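Local coordinates for protein octaprenyl-diphosphate synthase (Roseobacter denitrificans, PDB 4JXN) that probably makes octaprenyl diphosphate, the side-chain precursor of isoprenoid quinones, by adding five isopentenyl units to farnesyl diphosphate with magnesium as cofactor, at residues 137-140 against 141-144; 166-169 against 170-174; 285-289 against 290-294; 323-326 against 327-331. All coordinates share one frame; numbering follows the deposited sequence.

Contact 1 (137-140 against 141-144)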
loop_
_atom_site.group_PDB
_atom_site.type_symbol
_atom_site.label_atom_id
_atom_site.label_comp_id
_atom_site.label_asym_id
_atom_site.label_seq_id
_atom_site.Cartn_x
_atom_site.Cartn_y
_atom_site.Cartn_z
ATOM N N GLY A 137 15.376 -4.264 12.335
ATOM C CA GLY A 137 16.436 -3.297 12.607
ATOM C C GLY A 137 17.369 -2.958 11.456
ATOM O O GLY A 137 18.339 -2.212 11.650
ATOM N N SER A 138 17.090 -3.476 10.256
ATOM C CA SER A 138 18.020 -3.328 9.130
ATOM C C SER A 138 17.504 -2.354 8.084
ATOM O O SER A 138 16.492 -2.597 7.405
ATOM C CB SER A 138 18.325 -4.687 8.484
ATOM O OG SER A 138 19.103 -4.519 7.302
ATOM N N LEU A 139 18.221 -1.247 7.948
ATOM C CA LEU A 139 17.824 -0.224 7.006
ATOM C C LEU A 139 18.081 -0.714 5.586
ATOM O O LEU A 139 17.274 -0.467 4.679
ATOM C CB LEU A 139 18.544 1.080 7.312
ATOM C CG LEU A 139 18.091 1.689 8.641
ATOM C CD1 LEU A 139 19.180 2.569 9.248
ATOM C CD2 LEU A 139 16.799 2.471 8.448
ATOM N N ARG A 140 19.190 -1.435 5.421
ATOM C CA ARG A 140 19.547 -2.022 4.133
ATOM C C ARG A 140 18.419 -2.866 3.527
ATOM O O ARG A 140 18.098 -2.696 2.348
ATOM C CB ARG A 140 20.807 -2.873 4.262
ATOM C CG ARG A 140 21.351 -3.364 2.928
ATOM C CD ARG A 140 22.687 -2.749 2.557
ATOM N NE ARG A 140 23.458 -3.697 1.759
ATOM C CZ ARG A 140 24.106 -4.735 2.277
ATOM N NH1 ARG A 140 24.088 -4.933 3.583
ATOM N NH2 ARG A 140 24.778 -5.565 1.496
ATOM N N VAL A 141 17.822 -3.776 4.312
ATOM C CA VAL A 141 16.738 -4.638 3.769
ATOM C C VAL A 141 15.482 -3.818 3.485
ATOM O O VAL A 141 14.680 -4.163 2.605
ATOM C CB VAL A 141 16.336 -5.860 4.661
ATOM C CG1 VAL A 141 17.555 -6.638 5.141
ATOM C CG2 VAL A 141 15.439 -5.464 5.822
ATOM N N LEU A 142 15.305 -2.758 4.267
ATOM C CA LEU A 142 14.175 -1.849 4.116
ATOM C C LEU A 142 14.329 -1.108 2.819
ATOM O O LEU A 142 13.370 -0.969 2.053
ATOM C CB LEU A 142 14.111 -0.857 5.286
ATOM C CG LEU A 142 13.472 -1.448 6.548
ATOM C CD1 LEU A 142 13.935 -0.761 7.827
ATOM C CD2 LEU A 142 11.955 -1.387 6.413
ATOM N N ASP A 143 15.546 -0.635 2.562
ATOM C CA ASP A 143 15.835 -0.022 1.286
ATOM C C ASP A 143 15.511 -0.996 0.168
ATOM O O ASP A 143 14.840 -0.636 -0.789
ATOM C CB ASP A 143 17.292 0.405 1.175
ATOM C CG ASP A 143 17.509 1.487 0.118
ATOM O OD1 ASP A 143 16.817 2.529 0.161
ATOM O OD2 ASP A 143 18.384 1.302 -0.751
ATOM N N ILE A 144 15.990 -2.227 0.307
ATOM C CA ILE A 144 15.828 -3.238 -0.737
ATOM C C ILE A 144 14.345 -3.477 -1.016
ATOM O O ILE A 144 13.915 -3.409 -2.157
ATOM C CB ILE A 144 16.576 -4.532 -0.357
ATOM C CG1 ILE A 144 18.094 -4.277 -0.454
ATOM C CG2 ILE A 144 16.166 -5.688 -1.261
ATOM C CD1 ILE A 144 18.954 -5.350 0.167
#
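The N-terminal cap of helix 139-162 is formed here by Ser138 reaching over to Val141. OG of Ser138 accepts from N of Val141 at 3.3 Å, a weak bond by its length but a fairly straight one, 166° at the hydrogen. The hydroxyl gets there by standing anti to its own backbone nitrogen (chi1 173°), and serine suits the cap because its oxygen sits on a single short arm. The branches of Val141 close over the same residue: CG1 lies 3.4 Å from OG of Ser138, and CG2 lies equally near the carbonyl O of Ser138. That carbonyl also meets CD1 of Leu142, at 3.2 Å, and accepts weakly from N of Leu142. Full helical bonding then sets in, with N of Asp143 giving a 2.7 Å bond to O of Leu139 and N of Ile144 a 3.0 Å bond to O of Arg140. An alanine at Val141 lacks CG1 and CG2, the two methyls that lie against Ser138, and would probably open a gap there and toward Val194 of helix 170-196. Leu139 packs on Leu139 of the second subunit, and Leu142 on Phe130 of that subunit, so this helix start belongs to the dimer interface. Chemically, a first-turn N-H that has no helical carbonyl to use is met by a modest hydroxyl bond, shielded by apolar branches.

Contact 2 (166-169 against 170-174)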
loop_
_atom_site.group_PDB
_atom_site.type_symbol
_atom_site.label_atom_id
_atom_site.label_comp_id
_atom_site.label_asym_id
_atom_site.label_seq_id
_atom_site.Cartn_x
_atom_site.Cartn_y
_atom_site.Cartn_z
ATOM N N LEU A 166 0.396 -2.809 -29.361
ATOM C CA LEU A 166 1.289 -3.562 -30.257
ATOM C C LEU A 166 2.643 -2.890 -30.548
ATOM O O LEU A 166 3.450 -3.424 -31.319
ATOM C CB LEU A 166 0.583 -3.862 -31.595
ATOM C CG LEU A 166 -0.814 -4.498 -31.579
ATOM C CD1 LEU A 166 -1.303 -4.715 -33.002
ATOM C CD2 LEU A 166 -0.855 -5.803 -30.794
ATOM N N ALA A 167 2.889 -1.724 -29.954
ATOM C CA ALA A 167 4.193 -1.075 -30.057
ATOM C C ALA A 167 5.219 -1.709 -29.096
ATOM O O ALA A 167 6.431 -1.561 -29.289
ATOM C CB ALA A 167 4.059 0.418 -29.784
ATOM N N THR A 168 4.722 -2.412 -28.075
ATOM C CA THR A 168 5.548 -3.078 -27.055
ATOM C C THR A 168 6.614 -4.034 -27.612
ATOM O O THR A 168 6.287 -5.058 -28.213
ATOM C CB THR A 168 4.665 -3.905 -26.096
ATOM O OG1 THR A 168 3.551 -3.119 -25.648
ATOM C CG2 THR A 168 5.470 -4.396 -24.896
ATOM N N THR A 169 7.887 -3.702 -27.393
ATOM C CA THR A 169 8.985 -4.622 -27.689
ATOM C C THR A 169 9.098 -5.675 -26.589
ATOM O O THR A 169 8.430 -5.587 -25.555
ATOM C CB THR A 169 10.339 -3.889 -27.806
ATOM O OG1 THR A 169 10.519 -3.018 -26.680
ATOM C CG2 THR A 169 10.403 -3.084 -29.095
ATOM N N GLU A 170 9.925 -6.686 -26.833
ATOM C CA GLU A 170 10.264 -7.660 -25.805
ATOM C C GLU A 170 11.014 -6.998 -24.669
ATOM O O GLU A 170 10.783 -7.319 -23.503
ATOM C CB GLU A 170 11.143 -8.764 -26.371
ATOM C CG GLU A 170 10.392 -9.826 -27.134
ATOM C CD GLU A 170 11.278 -11.003 -27.421
ATOM O OE1 GLU A 170 11.475 -11.817 -26.493
ATOM O OE2 GLU A 170 11.789 -11.092 -28.560
ATOM N N GLU A 171 11.918 -6.084 -25.013
ATOM C CA GLU A 171 12.701 -5.375 -24.006
ATOM C C GLU A 171 11.789 -4.628 -23.029
ATOM O O GLU A 171 12.111 -4.504 -21.856
ATOM C CB GLU A 171 13.681 -4.408 -24.667
ATOM C CG GLU A 171 14.736 -3.858 -23.715
ATOM C CD GLU A 171 15.455 -2.649 -24.280
ATOM O OE1 GLU A 171 15.139 -1.514 -23.855
ATOM O OE2 GLU A 171 16.321 -2.833 -25.159
ATOM N N VAL A 172 10.650 -4.147 -23.522
ATOM C CA VAL A 172 9.653 -3.486 -22.685
ATOM C C VAL A 172 8.843 -4.479 -21.862
ATOM O O VAL A 172 8.386 -4.158 -20.760
ATOM C CB VAL A 172 8.675 -2.651 -23.543
ATOM C CG1 VAL A 172 7.497 -2.151 -22.710
ATOM C CG2 VAL A 172 9.405 -1.487 -24.197
ATOM N N TYR A 173 8.628 -5.671 -22.407
ATOM C CA TYR A 173 7.922 -6.715 -21.665
ATOM C C TYR A 173 8.769 -7.204 -20.478
ATOM O O TYR A 173 8.234 -7.472 -19.393
ATOM C CB TYR A 173 7.537 -7.887 -22.586
ATOM C CG TYR A 173 6.759 -8.972 -21.869
ATOM C CD1 TYR A 173 5.556 -8.676 -21.226
ATOM C CD2 TYR A 173 7.242 -10.283 -21.798
ATOM C CE1 TYR A 173 4.847 -9.652 -20.542
ATOM C CE2 TYR A 173 6.534 -11.269 -21.114
ATOM C CZ TYR A 173 5.338 -10.948 -20.488
ATOM O OH TYR A 173 4.622 -11.914 -19.795
ATOM N N LEU A 174 10.083 -7.313 -20.686
ATOM C CA LEU A 174 11.017 -7.733 -19.618
ATOM C C LEU A 174 10.944 -6.809 -18.399
ATOM O O LEU A 174 10.993 -7.282 -17.262
ATOM C CB LEU A 174 12.453 -7.825 -20.154
ATOM C CG LEU A 174 12.905 -9.147 -20.812
ATOM C CD1 LEU A 174 11.769 -9.970 -21.423
ATOM C CD2 LEU A 174 13.998 -8.887 -21.848
#
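Thr169 serves the first turn of helix 170-196 with two oxygens, the hydroxyl turned to Val172 and the carbonyl chiefly to Tyr173. N of Val172 is shared between them: it donates weakly to OG1 of Thr169 at 3.4 Å and weakly to O of Thr169 at 3.3 Å. The same carbonyl takes the firmer bond, from N of Tyr173 at 3.2 Å, with the donor tilted 27° out of the carbonyl plane. OG1 reaches the turn because it stands between the backbone N and the carbonyl carbon (chi1 49°). This brings it close to CG2 of Val172, 3.1 Å away, the two side chains crossing at about a right angle. Thr168 adds an apolar touch, its CG2 lying 3.7 Å from CG1 of Val172, while its OG1 is satisfied by O of Asn165. Thr168 thus uses both hydroxyl and methyl, whereas at Thr169 the short-armed hydroxyl suits the cap. OE2 of Glu170 forms a salt bridge with Lys252 of helix 248-254; the backbone O of Glu170 accepts from N of Leu174 at 2.9 Å. A threonine N-cap is a common helix start, here in the all-helical prenyl synthase fold.

Contact 3 (285-289 against 290-294)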
loop_
_atom_site.group_PDB
_atom_site.type_symbol
_atom_site.label_atom_id
_atom_site.label_comp_id
_atom_site.label_asym_id
_atom_site.label_seq_id
_atom_site.Cartn_x
_atom_site.Cartn_y
_atom_site.Cartn_z
ATOM N N LEU A 285 -0.623 -18.666 -35.915
ATOM C CA LEU A 285 0.358 -17.612 -36.161
ATOM C C LEU A 285 1.565 -17.740 -35.224
ATOM O O LEU A 285 2.695 -17.474 -35.632
ATOM C CB LEU A 285 -0.277 -16.214 -36.043
ATOM C CG LEU A 285 -1.384 -15.896 -37.059
ATOM C CD1 LEU A 285 -1.965 -14.515 -36.821
ATOM C CD2 LEU A 285 -0.887 -16.040 -38.489
ATOM N N LEU A 286 1.334 -18.181 -33.990
ATOM C CA LEU A 286 2.442 -18.408 -33.044
ATOM C C LEU A 286 3.345 -19.467 -33.589
ATOM O O LEU A 286 4.573 -19.285 -33.625
ATOM C CB LEU A 286 1.960 -18.872 -31.661
ATOM C CG LEU A 286 1.121 -17.888 -30.846
ATOM C CD1 LEU A 286 0.839 -18.438 -29.455
ATOM C CD2 LEU A 286 1.813 -16.542 -30.762
ATOM N N HIS A 287 2.736 -20.580 -34.003
ATOM C CA HIS A 287 3.501 -21.716 -34.541
ATOM C C HIS A 287 4.200 -21.328 -35.841
ATOM O O HIS A 287 5.388 -21.597 -36.019
ATOM C CB HIS A 287 2.610 -22.948 -34.740
ATOM C CG HIS A 287 2.138 -23.554 -33.458
ATOM N ND1 HIS A 287 3.005 -23.994 -32.482
ATOM C CD2 HIS A 287 0.891 -23.766 -32.975
ATOM C CE1 HIS A 287 2.315 -24.461 -31.458
ATOM N NE2 HIS A 287 1.029 -24.334 -31.732
ATOM N N LYS A 288 3.463 -20.652 -36.715
ATOM C CA LYS A 288 3.973 -20.165 -38.003
ATOM C C LYS A 288 5.275 -19.419 -37.821
ATOM O O LYS A 288 6.183 -19.549 -38.630
ATOM C CB LYS A 288 2.937 -19.230 -38.631
ATOM C CG LYS A 288 3.241 -18.728 -40.030
ATOM C CD LYS A 288 2.175 -17.716 -40.445
ATOM C CE LYS A 288 2.334 -17.251 -41.883
ATOM N NZ LYS A 288 3.647 -16.600 -42.154
ATOM N N HIS A 289 5.354 -18.647 -36.742
ATOM C CA HIS A 289 6.486 -17.776 -36.494
ATOM C C HIS A 289 7.427 -18.282 -35.406
ATOM O O HIS A 289 8.222 -17.502 -34.892
ATOM C CB HIS A 289 5.975 -16.380 -36.102
ATOM C CG HIS A 289 5.265 -15.668 -37.204
ATOM N ND1 HIS A 289 5.825 -15.481 -38.449
ATOM C CD2 HIS A 289 4.047 -15.081 -37.245
ATOM C CE1 HIS A 289 4.978 -14.817 -39.212
ATOM N NE2 HIS A 289 3.892 -14.563 -38.506
ATOM N N ALA A 290 7.321 -19.560 -35.049
ATOM C CA ALA A 290 8.153 -20.188 -34.008
ATOM C C ALA A 290 8.123 -19.435 -32.671
ATOM O O ALA A 290 9.123 -19.361 -31.960
ATOM C CB ALA A 290 9.591 -20.337 -34.507
ATOM N N ALA A 291 6.973 -18.872 -32.328
ATOM C CA ALA A 291 6.900 -17.961 -31.191
ATOM C C ALA A 291 6.963 -18.697 -29.873
ATOM O O ALA A 291 7.358 -18.123 -28.868
ATOM C CB ALA A 291 5.638 -17.132 -31.252
ATOM N N LEU A 292 6.571 -19.966 -29.873
ATOM C CA LEU A 292 6.530 -20.716 -28.645
ATOM C C LEU A 292 7.877 -21.362 -28.401
ATOM O O LEU A 292 8.408 -21.241 -27.316
ATOM C CB LEU A 292 5.387 -21.733 -28.632
ATOM C CG LEU A 292 3.982 -21.100 -28.575
ATOM C CD1 LEU A 292 2.909 -22.145 -28.832
ATOM C CD2 LEU A 292 3.736 -20.403 -27.244
ATOM N N THR A 293 8.439 -22.002 -29.413
ATOM C CA THR A 293 9.769 -22.623 -29.299
ATOM C C THR A 293 10.798 -21.592 -28.848
ATOM O O THR A 293 11.655 -21.838 -28.002
ATOM C CB THR A 293 10.259 -23.136 -30.664
ATOM O OG1 THR A 293 9.186 -23.091 -31.609
ATOM C CG2 THR A 293 10.809 -24.544 -30.551
ATOM N N ASP A 294 10.700 -20.429 -29.464
ATOM C CA ASP A 294 11.586 -19.351 -29.195
ATOM C C ASP A 294 11.404 -18.786 -27.779
ATOM O O ASP A 294 12.374 -18.374 -27.140
ATOM C CB ASP A 294 11.382 -18.230 -30.210
ATOM C CG ASP A 294 11.991 -18.521 -31.578
ATOM O OD1 ASP A 294 12.400 -19.671 -31.873
ATOM O OD2 ASP A 294 12.046 -17.549 -32.369
HETATM O O HOH W 1 9.712 -16.276 -33.135
#
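Leu286 and Leu292 meet because each holds its CG anti to the carbonyl carbon, chi1 being -65° in Leu286; CD1 of Leu286 thus lies 4.1 Å from CD2 of Leu292. His287 has a similar first torsion, and its ring brings CE1 obliquely to 3.6 Å from CD1 of Leu292. Here the backbone turns in a Schellman motif that ends helix 278-288. N of Ala291 donates to O of Leu286 at 2.8 Å and almost straight (172°), while N of Ala290 gives a 3.0 Å bond to O of His287, reaching it from above the carbonyl plane. Ala290 takes the positive phi of 54° that the turn demands, a conformation unusual for a residue with a CB. CD2 of Leu286 rests 3.9 Å from CB of Ala291, the apolar touch common in this motif; a small methyl suits so close a place. A water donates to O of His289 at 2.6 Å and to OD2 of Asp294 at 2.8 Å, while NE2 of His289 is hydrogen-bonded to OE1 of Glu261. Turn bonds thus satisfy the carbonyls of Leu286 and His287, and the water ties that of His289 to the next helix.

Contact 4 (323-326 against 327-331)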
loop_
_atom_site.group_PDB
_atom_site.type_symbol
_atom_site.label_atom_id
_atom_site.label_comp_id
_atom_site.label_asym_id
_atom_site.label_seq_id
_atom_site.Cartn_x
_atom_site.Cartn_y
_atom_site.Cartn_z
ATOM N N VAL A 323 19.677 -24.693 -7.307
ATOM C CA VAL A 323 20.004 -25.187 -8.650
ATOM C C VAL A 323 18.844 -26.038 -9.168
ATOM O O VAL A 323 18.286 -25.749 -10.224
ATOM C CB VAL A 323 21.331 -25.991 -8.636
ATOM C CG1 VAL A 323 21.599 -26.643 -9.985
ATOM C CG2 VAL A 323 22.507 -25.098 -8.226
ATOM N N ASP A 324 18.469 -27.059 -8.392
ATOM C CA ASP A 324 17.302 -27.892 -8.678
ATOM C C ASP A 324 16.038 -27.052 -8.918
ATOM O O ASP A 324 15.229 -27.372 -9.786
ATOM C CB ASP A 324 17.053 -28.887 -7.528
ATOM C CG ASP A 324 18.208 -29.873 -7.323
ATOM O OD1 ASP A 324 18.988 -30.102 -8.269
ATOM O OD2 ASP A 324 18.337 -30.427 -6.207
ATOM N N LEU A 325 15.879 -25.982 -8.143
ATOM C CA LEU A 325 14.732 -25.087 -8.277
ATOM C C LEU A 325 14.737 -24.437 -9.642
ATOM O O LEU A 325 13.685 -24.240 -10.240
ATOM C CB LEU A 325 14.762 -24.000 -7.190
ATOM C CG LEU A 325 13.580 -23.020 -7.137
ATOM C CD1 LEU A 325 12.221 -23.712 -7.197
ATOM C CD2 LEU A 325 13.687 -22.193 -5.866
ATOM N N ALA A 326 15.925 -24.096 -10.131
ATOM C CA ALA A 326 16.049 -23.445 -11.439
ATOM C C ALA A 326 15.585 -24.395 -12.551
ATOM O O ALA A 326 14.882 -23.990 -13.481
ATOM C CB ALA A 326 17.480 -22.987 -11.675
ATOM N N ASP A 327 15.952 -25.666 -12.421
ATOM C CA ASP A 327 15.461 -26.718 -13.321
ATOM C C ASP A 327 13.957 -27.000 -13.121
ATOM O O ASP A 327 13.205 -27.117 -14.087
ATOM C CB ASP A 327 16.278 -28.004 -13.117
ATOM C CG ASP A 327 17.755 -27.839 -13.499
ATOM O OD1 ASP A 327 18.041 -27.160 -14.511
ATOM O OD2 ASP A 327 18.635 -28.389 -12.790
ATOM N N TYR A 328 13.525 -27.088 -11.867
ATOM C CA TYR A 328 12.115 -27.314 -11.541
ATOM C C TYR A 328 11.190 -26.257 -12.154
ATOM O O TYR A 328 10.108 -26.582 -12.638
ATOM C CB TYR A 328 11.922 -27.335 -10.018
ATOM C CG TYR A 328 10.486 -27.533 -9.585
ATOM C CD1 TYR A 328 9.956 -28.810 -9.432
ATOM C CD2 TYR A 328 9.653 -26.437 -9.340
ATOM C CE1 TYR A 328 8.637 -28.994 -9.043
ATOM C CE2 TYR A 328 8.335 -26.611 -8.950
ATOM C CZ TYR A 328 7.833 -27.892 -8.802
ATOM O OH TYR A 328 6.528 -28.075 -8.413
ATOM N N VAL A 329 11.596 -24.991 -12.118
ATOM C CA VAL A 329 10.764 -23.930 -12.685
ATOM C C VAL A 329 10.508 -24.153 -14.186
ATOM O O VAL A 329 9.434 -23.837 -14.679
ATOM C CB VAL A 329 11.354 -22.523 -12.434
ATOM C CG1 VAL A 329 10.698 -21.480 -13.323
ATOM C CG2 VAL A 329 11.180 -22.132 -10.972
ATOM N N VAL A 330 11.472 -24.709 -14.907
ATOM C CA VAL A 330 11.292 -24.917 -16.348
ATOM C C VAL A 330 10.947 -26.360 -16.741
ATOM O O VAL A 330 10.895 -26.676 -17.927
ATOM C CB VAL A 330 12.524 -24.432 -17.151
ATOM C CG1 VAL A 330 12.571 -22.909 -17.165
ATOM C CG2 VAL A 330 13.819 -25.014 -16.588
ATOM N N GLU A 331 10.681 -27.229 -15.769
ATOM C CA GLU A 331 10.431 -28.645 -16.081
ATOM C C GLU A 331 9.170 -28.858 -16.937
ATOM O O GLU A 331 9.135 -29.767 -17.768
ATOM C CB GLU A 331 10.357 -29.497 -14.808
ATOM C CG GLU A 331 9.040 -29.415 -14.047
ATOM C CD GLU A 331 8.918 -30.499 -13.001
ATOM O OE1 GLU A 331 8.605 -30.162 -11.840
ATOM O OE2 GLU A 331 9.140 -31.688 -13.343
#
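The ring of Tyr328 receives CD1 of Leu325 obliquely, CD2 of the ring being 4.3 Å from that methyl, and it also stacks with the ring of His12. Leu325 and Tyr328 belong to helix 317-330, the last of this all-helical prenyl synthase fold. CG of Tyr328 stands anti to the backbone N (chi1 179°), which carries the ring out from the helix toward His12. The same CD1 of Leu325 touches CG2 of Val329 at 4.2 Å; these two apolar residues suit the side that packs on Leu213 of helix 200-224. The other flat group, the carboxylate of Asp327, lies back along the helix, its OD2 3.7 Å from O of Val323, and its OD1 forms a salt bridge with Lys307 of helix 291-309. An asparagine in place of Asp327 would probably leave Lys307 without its charged mate and weaken the tie between the two helices. OD1 of Asp324 is 4.8 Å from OD2 of Asp327, and Lys307, together with Arg14 in a long, weak ion pair with Asp324, may ease the repulsion of like charges. Three regular helical bonds run here: N of Asp327 to O of Val323, in the carbonyl plane, N of Tyr328 to O of Asp324 at 2.7 Å, and N of Val329 to O of Leu325 at 2.9 Å. At the next residue, CG2 of Val330 rests 3.4 Å from O of Ala326.

How the contacts relate
The four contacts follow one another along the chain without touching. Contacts 1 and 2 start consecutive helices, their centres 32 Å apart, whereas contacts 1 and 3 lie on opposite sides of the chain's centre. Contacts 2 and 3 are the nearest pair, about 7 Å between closest atoms, and Lys252 joins them: it pairs with Glu170 and touches Asp294. Helix 291-309, which begins in contact 3, carries the Lys307 that pairs with Asp327 of contact 4; the centres of these two contacts are about 24 Å apart. Contact 4 packs on helix 200-224, which holds Asp222 of an aspartate-rich motif, as in relatives probably magnesium-binding; Tyr173 of contact 2 brings its hydroxyl near that residue.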